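Local coordinates for tail lysozyme, putative (Geobacter sulfurreducens, PDB 2IA7), which is of unproven function but is probably a gp25-like baseplate protein, perhaps a tail lysozyme, of a phage-tail-like assembly, at residues P99-A102 with L107-D110; I40-A45 with L124-Y129. All coordinates share one frame; numbering follows the deposited sequence.

In the fold
The two contacts lie on neighbouring strands of the three-stranded antiparallel sheet, their centres about 12 Å apart. Contact 1 is local, linking the turn after strand 90-98 to the start of strand 106-115. Contact 2 is long-range, with the end of helix 30-42 packed against strand 120-129; along the chain it closes a loop inside which contact 1 is nested. They meet where strands 106-115 and 120-129 pair, through probable hydrogen bonds of Ile-109 with Tyr-126 and of Leu-107 with Phe-128. Contact 1 thus lies within a hairpin, while contact 2 sets a helix against the sheet, both in what is consistent with a gp25-like fold.

Contact 1 of 2, residues P99-A102 with L107-D110; sequences PREA and LLID
At the hairpin connection between strands 90-98 and 106-115, Arg-100 reaches over the start of the second strand to grip Asp-110 in a two-pronged salt bridge. Arg-100 NH1 gives a hydrogen bond to Asp-110 OD2 at 2.8 Å, and Arg-100 NH2 one to Asp-110 OD1 at 2.9 Å, the latter nearly straight at 173°. Each carboxylate oxygen uses its syn lone pair, and the two flat groups lie only 7° from coplanar, an end-on bidentate pairing that holds both against rotation. Arg-100 gets there with its CG between backbone N and carbonyl carbon (chi1 67°), followed by an extended chain to NE.

On its way the arginine passes Leu-108 at about a right angle: Leu-108 CB lies over one guanidinium face, off-centre, and Leu-108 CD1 sits 3.7 Å from Arg-100 NE. The same methyl also meets the carboxylate end of the next residue, 3.5 Å from Glu-101 CD. The leucine is therefore lined by aliphatic and flat parts of two charged side chains, and Glu-101 OE1 forms a salt bridge with Arg-106 NE. Nearer the first strand, Pro-99 CA lies 4.0 Å from Leu-107 CD2, a looser apolar touch.

One water bridges the backbones, accepting from Glu-101 N at 2.8 Å and, weakly, from Leu-108 N at 3.3 Å. Beyond the segments, Val-125 of strand 120-129 touches both Arg-100 and Asp-110, placing the ion pair on the sheet face away from helix 69-86, which receives Leu-107 and Ile-109. Pro-99 to Ala-102 form a type I beta turn, closed by Ala-102 N bonding to Pro-99 O, within the connection of an antiparallel beta hairpin.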
loop_
_atom_site.group_PDB
_atom_site.type_symbol
_atom_site.label_atom_id
_atom_site.label_comp_id
_atom_site.label_asym_id
_atom_site.label_seq_id
_atom_site.Cartn_x
_atom_site.Cartn_y
_atom_site.Cartn_z
ATOM N N PRO A 99 4.956 -13.047 -4.119
ATOM C CA PRO A 99 4.995 -14.064 -3.082
ATOM C C PRO A 99 6.429 -14.474 -2.719
ATOM O O PRO A 99 6.663 -15.561 -2.109
ATOM C CB PRO A 99 4.264 -15.225 -3.766
ATOM C CG PRO A 99 4.673 -15.088 -5.194
ATOM C CD PRO A 99 4.874 -13.618 -5.467
ATOM N N ARG A 100 7.427 -13.626 -2.988
ATOM C CA ARG A 100 8.826 -14.063 -2.788
ATOM C C ARG A 100 9.191 -14.334 -1.323
ATOM O O ARG A 100 10.169 -15.077 -1.052
ATOM C CB ARG A 100 9.818 -13.124 -3.456
ATOM C CG ARG A 100 9.928 -11.740 -2.877
ATOM C CD ARG A 100 11.064 -10.909 -3.452
ATOM N NE ARG A 100 10.995 -9.540 -2.963
ATOM C CZ ARG A 100 10.347 -8.531 -3.546
ATOM N NH1 ARG A 100 9.663 -8.702 -4.667
ATOM N NH2 ARG A 100 10.295 -7.359 -2.958
ATOM N N GLU A 101 8.412 -13.788 -0.381
ATOM C CA GLU A 101 8.557 -14.072 1.045
ATOM C C GLU A 101 7.355 -14.806 1.607
ATOM O O GLU A 101 7.116 -14.795 2.814
ATOM C CB GLU A 101 8.827 -12.779 1.817
ATOM C CG GLU A 101 10.251 -12.254 1.572
ATOM C CD GLU A 101 10.644 -11.045 2.386
ATOM O OE1 GLU A 101 9.975 -10.678 3.392
ATOM O OE2 GLU A 101 11.642 -10.430 1.977
ATOM N N ALA A 102 6.592 -15.456 0.735
ATOM C CA ALA A 102 5.391 -16.170 1.176
ATOM C C ALA A 102 5.723 -17.259 2.221
ATOM O O ALA A 102 4.966 -17.429 3.183
ATOM C CB ALA A 102 4.646 -16.761 -0.001
ATOM N N LEU A 107 3.365 -11.171 2.035
ATOM C CA LEU A 107 3.146 -10.812 0.651
ATOM C C LEU A 107 3.694 -9.397 0.518
ATOM O O LEU A 107 3.232 -8.489 1.217
ATOM C CB LEU A 107 1.667 -10.805 0.246
ATOM C CG LEU A 107 0.982 -12.103 -0.171
ATOM C CD1 LEU A 107 -0.498 -11.811 -0.362
ATOM C CD2 LEU A 107 1.591 -12.617 -1.473
ATOM N N LEU A 108 4.650 -9.199 -0.391
ATOM C CA LEU A 108 5.319 -7.912 -0.543
ATOM C C LEU A 108 4.729 -7.179 -1.721
ATOM O O LEU A 108 4.614 -7.768 -2.819
ATOM C CB LEU A 108 6.826 -8.133 -0.718
ATOM C CG LEU A 108 7.540 -8.764 0.463
ATOM C CD1 LEU A 108 9.046 -8.926 0.113
ATOM C CD2 LEU A 108 7.359 -8.071 1.826
ATOM N N ILE A 109 4.377 -5.901 -1.550
ATOM C CA ILE A 109 3.863 -5.082 -2.652
ATOM C C ILE A 109 4.983 -4.202 -3.119
ATOM O O ILE A 109 5.462 -3.350 -2.399
ATOM C CB ILE A 109 2.661 -4.239 -2.278
ATOM C CG1 ILE A 109 1.694 -5.103 -1.443
ATOM C CG2 ILE A 109 2.049 -3.690 -3.527
ATOM C CD1 ILE A 109 1.093 -6.319 -2.116
ATOM N N ASP A 110 5.467 -4.456 -4.332
ATOM C CA ASP A 110 6.481 -3.629 -4.973
ATOM C C ASP A 110 5.753 -2.516 -5.730
ATOM O O ASP A 110 4.998 -2.773 -6.656
ATOM C CB ASP A 110 7.280 -4.468 -5.923
ATOM C CG ASP A 110 8.037 -5.599 -5.207
ATOM O OD1 ASP A 110 8.755 -5.329 -4.260
ATOM O OD2 ASP A 110 7.953 -6.757 -5.764
HETATM O O HOH W 1 6.174 -12.155 -0.354
#

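Contact 2 of 2, residues I40-A45 with L124-Y129; sequences IILGTA and LVYPFY
A chi1 of -168° on Tyr-126 sets CG opposite the backbone N and sends the ring from strand 120-129 across to Leu-42, whose own CG stands beside its backbone N (chi1 -59°). The leucine and the tyrosine lie antiparallel, side by side. Leu-42 CB rests over the tyrosine face in a CH-pi contact, 3.8 Å from the ring centroid of Tyr-126 and 14° off its normal. Further back along the same ring, Leu-42 CD1 packs 3.8 Å from Tyr-126 CG, so the leucine is laid along the ring from its base to its outer half. The other face of that ring carries Pro-127 CD, which leaves the tyrosine sandwiched between aliphatic groups.

At the far end of the ring the hydroxyl runs up to the helix terminus, and Tyr-126 OH comes within 3.2 Å of Gly-43 CA. Having no side chain, the glycine lets the phenol come this near. The approach is one of packing, since the nearby Gly-43 N is at a poor angle for a hydrogen bond.

Phe-128 joins in next door. Its ring meets Leu-42 O at the edge, with Phe-128 CE1 3.8 Å from that oxygen, while Tyr-126 CE2 lies over one of its faces, nearer its margin than its middle. Leu-42 O is hydrogen-bonded to His-60 NE2. Just past the helix, Thr-44 OG1 donates back to Ile-40 O at 2.7 Å, tying the departing loop to the last turn.

The contact joins the C-terminal end of helix 30-42 to the edge strand 120-129. Leu-42 also packs on Ile-111 of the central strand and on Val-79 and Leu-83 of helix 69-86, and so lies where both helices meet the sheet.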
loop_
_atom_site.group_PDB
_atom_site.type_symbol
_atom_site.label_atom_id
_atom_site.label_comp_id
_atom_site.label_asym_id
_atom_site.label_seq_id
_atom_site.Cartn_x
_atom_site.Cartn_y
_atom_site.Cartn_z
ATOM N N ILE A 40 1.156 4.809 5.609
ATOM C CA ILE A 40 -0.034 5.083 6.433
ATOM C C ILE A 40 -1.286 4.600 5.766
ATOM O O ILE A 40 -2.094 3.912 6.374
ATOM C CB ILE A 40 -0.159 6.567 6.786
ATOM C CG1 ILE A 40 0.972 6.999 7.725
ATOM C CG2 ILE A 40 -1.467 6.891 7.430
ATOM C CD1 ILE A 40 1.152 8.508 7.797
ATOM N N ILE A 41 -1.448 4.942 4.507
ATOM C CA ILE A 41 -2.647 4.561 3.784
ATOM C C ILE A 41 -2.846 3.062 3.706
ATOM O O ILE A 41 -3.911 2.551 4.007
ATOM C CB ILE A 41 -2.638 5.148 2.346
ATOM C CG1 ILE A 41 -2.680 6.665 2.404
ATOM C CG2 ILE A 41 -3.799 4.576 1.495
ATOM C CD1 ILE A 41 -2.107 7.327 1.188
ATOM N N LEU A 42 -1.776 2.331 3.348
ATOM C CA LEU A 42 -1.871 0.866 3.145
ATOM C C LEU A 42 -2.053 0.164 4.515
ATOM O O LEU A 42 -2.666 -0.889 4.602
ATOM C CB LEU A 42 -0.703 0.316 2.361
ATOM C CG LEU A 42 -0.499 0.908 0.964
ATOM C CD1 LEU A 42 0.665 0.244 0.238
ATOM C CD2 LEU A 42 -1.840 0.831 0.183
ATOM N N GLY A 43 -1.503 0.771 5.566
ATOM C CA GLY A 43 -1.587 0.178 6.907
ATOM C C GLY A 43 -2.826 0.515 7.711
ATOM O O GLY A 43 -2.933 0.093 8.878
ATOM N N THR A 44 -3.752 1.264 7.134
ATOM C CA THR A 44 -4.959 1.674 7.811
ATOM C C THR A 44 -6.174 1.001 7.183
ATOM O O THR A 44 -6.429 1.072 5.984
ATOM C CB THR A 44 -5.157 3.226 7.791
ATOM O OG1 THR A 44 -3.986 3.852 8.326
ATOM C CG2 THR A 44 -6.387 3.666 8.607
ATOM N N ALA A 45 -6.952 0.310 8.037
ATOM C CA ALA A 45 -8.231 -0.199 7.648
ATOM C C ALA A 45 -9.258 0.909 7.634
ATOM O O ALA A 45 -9.252 1.768 8.494
ATOM C CB ALA A 45 -8.680 -1.286 8.638
ATOM N N LEU A 124 9.025 1.493 -3.489
ATOM C CA LEU A 124 8.714 1.223 -2.124
ATOM C C LEU A 124 8.174 -0.182 -2.064
ATOM O O LEU A 124 7.394 -0.565 -2.924
ATOM C CB LEU A 124 7.621 2.188 -1.662
ATOM C CG LEU A 124 7.195 2.187 -0.212
ATOM C CD1 LEU A 124 6.781 3.587 0.282
ATOM C CD2 LEU A 124 6.005 1.205 -0.065
ATOM N N VAL A 125 8.614 -0.943 -1.071
ATOM C CA VAL A 125 8.173 -2.301 -0.871
ATOM C C VAL A 125 7.334 -2.301 0.396
ATOM O O VAL A 125 7.838 -1.967 1.472
ATOM C CB VAL A 125 9.342 -3.270 -0.731
ATOM C CG1 VAL A 125 8.842 -4.685 -0.464
ATOM C CG2 VAL A 125 10.239 -3.223 -2.003
ATOM N N TYR A 126 6.062 -2.651 0.285
ATOM C CA TYR A 126 5.158 -2.632 1.414
ATOM C C TYR A 126 4.833 -4.066 1.837
ATOM O O TYR A 126 4.240 -4.812 1.051
ATOM C CB TYR A 126 3.860 -1.872 1.102
ATOM C CG TYR A 126 3.106 -1.645 2.379
ATOM C CD1 TYR A 126 3.466 -0.630 3.259
ATOM C CD2 TYR A 126 2.062 -2.489 2.731
ATOM C CE1 TYR A 126 2.814 -0.469 4.502
ATOM C CE2 TYR A 126 1.423 -2.336 3.965
ATOM C CZ TYR A 126 1.810 -1.342 4.829
ATOM O OH TYR A 126 1.086 -1.266 6.000
ATOM N N PRO A 127 5.159 -4.461 3.083
ATOM C CA PRO A 127 4.842 -5.823 3.506
ATOM C C PRO A 127 3.434 -6.002 4.103
ATOM O O PRO A 127 3.007 -5.271 5.030
ATOM C CB PRO A 127 5.914 -6.107 4.551
ATOM C CG PRO A 127 6.161 -4.766 5.166
ATOM C CD PRO A 127 5.919 -3.729 4.112
ATOM N N PHE A 128 2.716 -6.998 3.594
ATOM C CA PHE A 128 1.493 -7.513 4.229
ATOM C C PHE A 128 1.812 -8.874 4.849
ATOM O O PHE A 128 2.656 -9.601 4.375
ATOM C CB PHE A 128 0.332 -7.623 3.255
ATOM C CG PHE A 128 -0.302 -6.308 2.905
ATOM C CD1 PHE A 128 -1.031 -5.599 3.831
ATOM C CD2 PHE A 128 -0.234 -5.825 1.618
ATOM C CE1 PHE A 128 -1.643 -4.389 3.496
ATOM C CE2 PHE A 128 -0.839 -4.616 1.282
ATOM C CZ PHE A 128 -1.545 -3.907 2.227
ATOM N N TYR A 129 1.203 -9.146 5.995
ATOM C CA TYR A 129 1.479 -10.348 6.772
ATOM C C TYR A 129 0.264 -11.223 6.687
ATOM O O TYR A 129 -0.832 -10.776 7.002
ATOM C CB TYR A 129 1.750 -9.971 8.241
ATOM C CG TYR A 129 3.001 -9.198 8.387
ATOM C CD1 TYR A 129 3.025 -7.856 8.131
ATOM C CD2 TYR A 129 4.191 -9.814 8.704
ATOM C CE1 TYR A 129 4.209 -7.130 8.187
ATOM C CE2 TYR A 129 5.364 -9.105 8.766
ATOM C CZ TYR A 129 5.374 -7.768 8.501
ATOM O OH TYR A 129 6.547 -7.070 8.558
#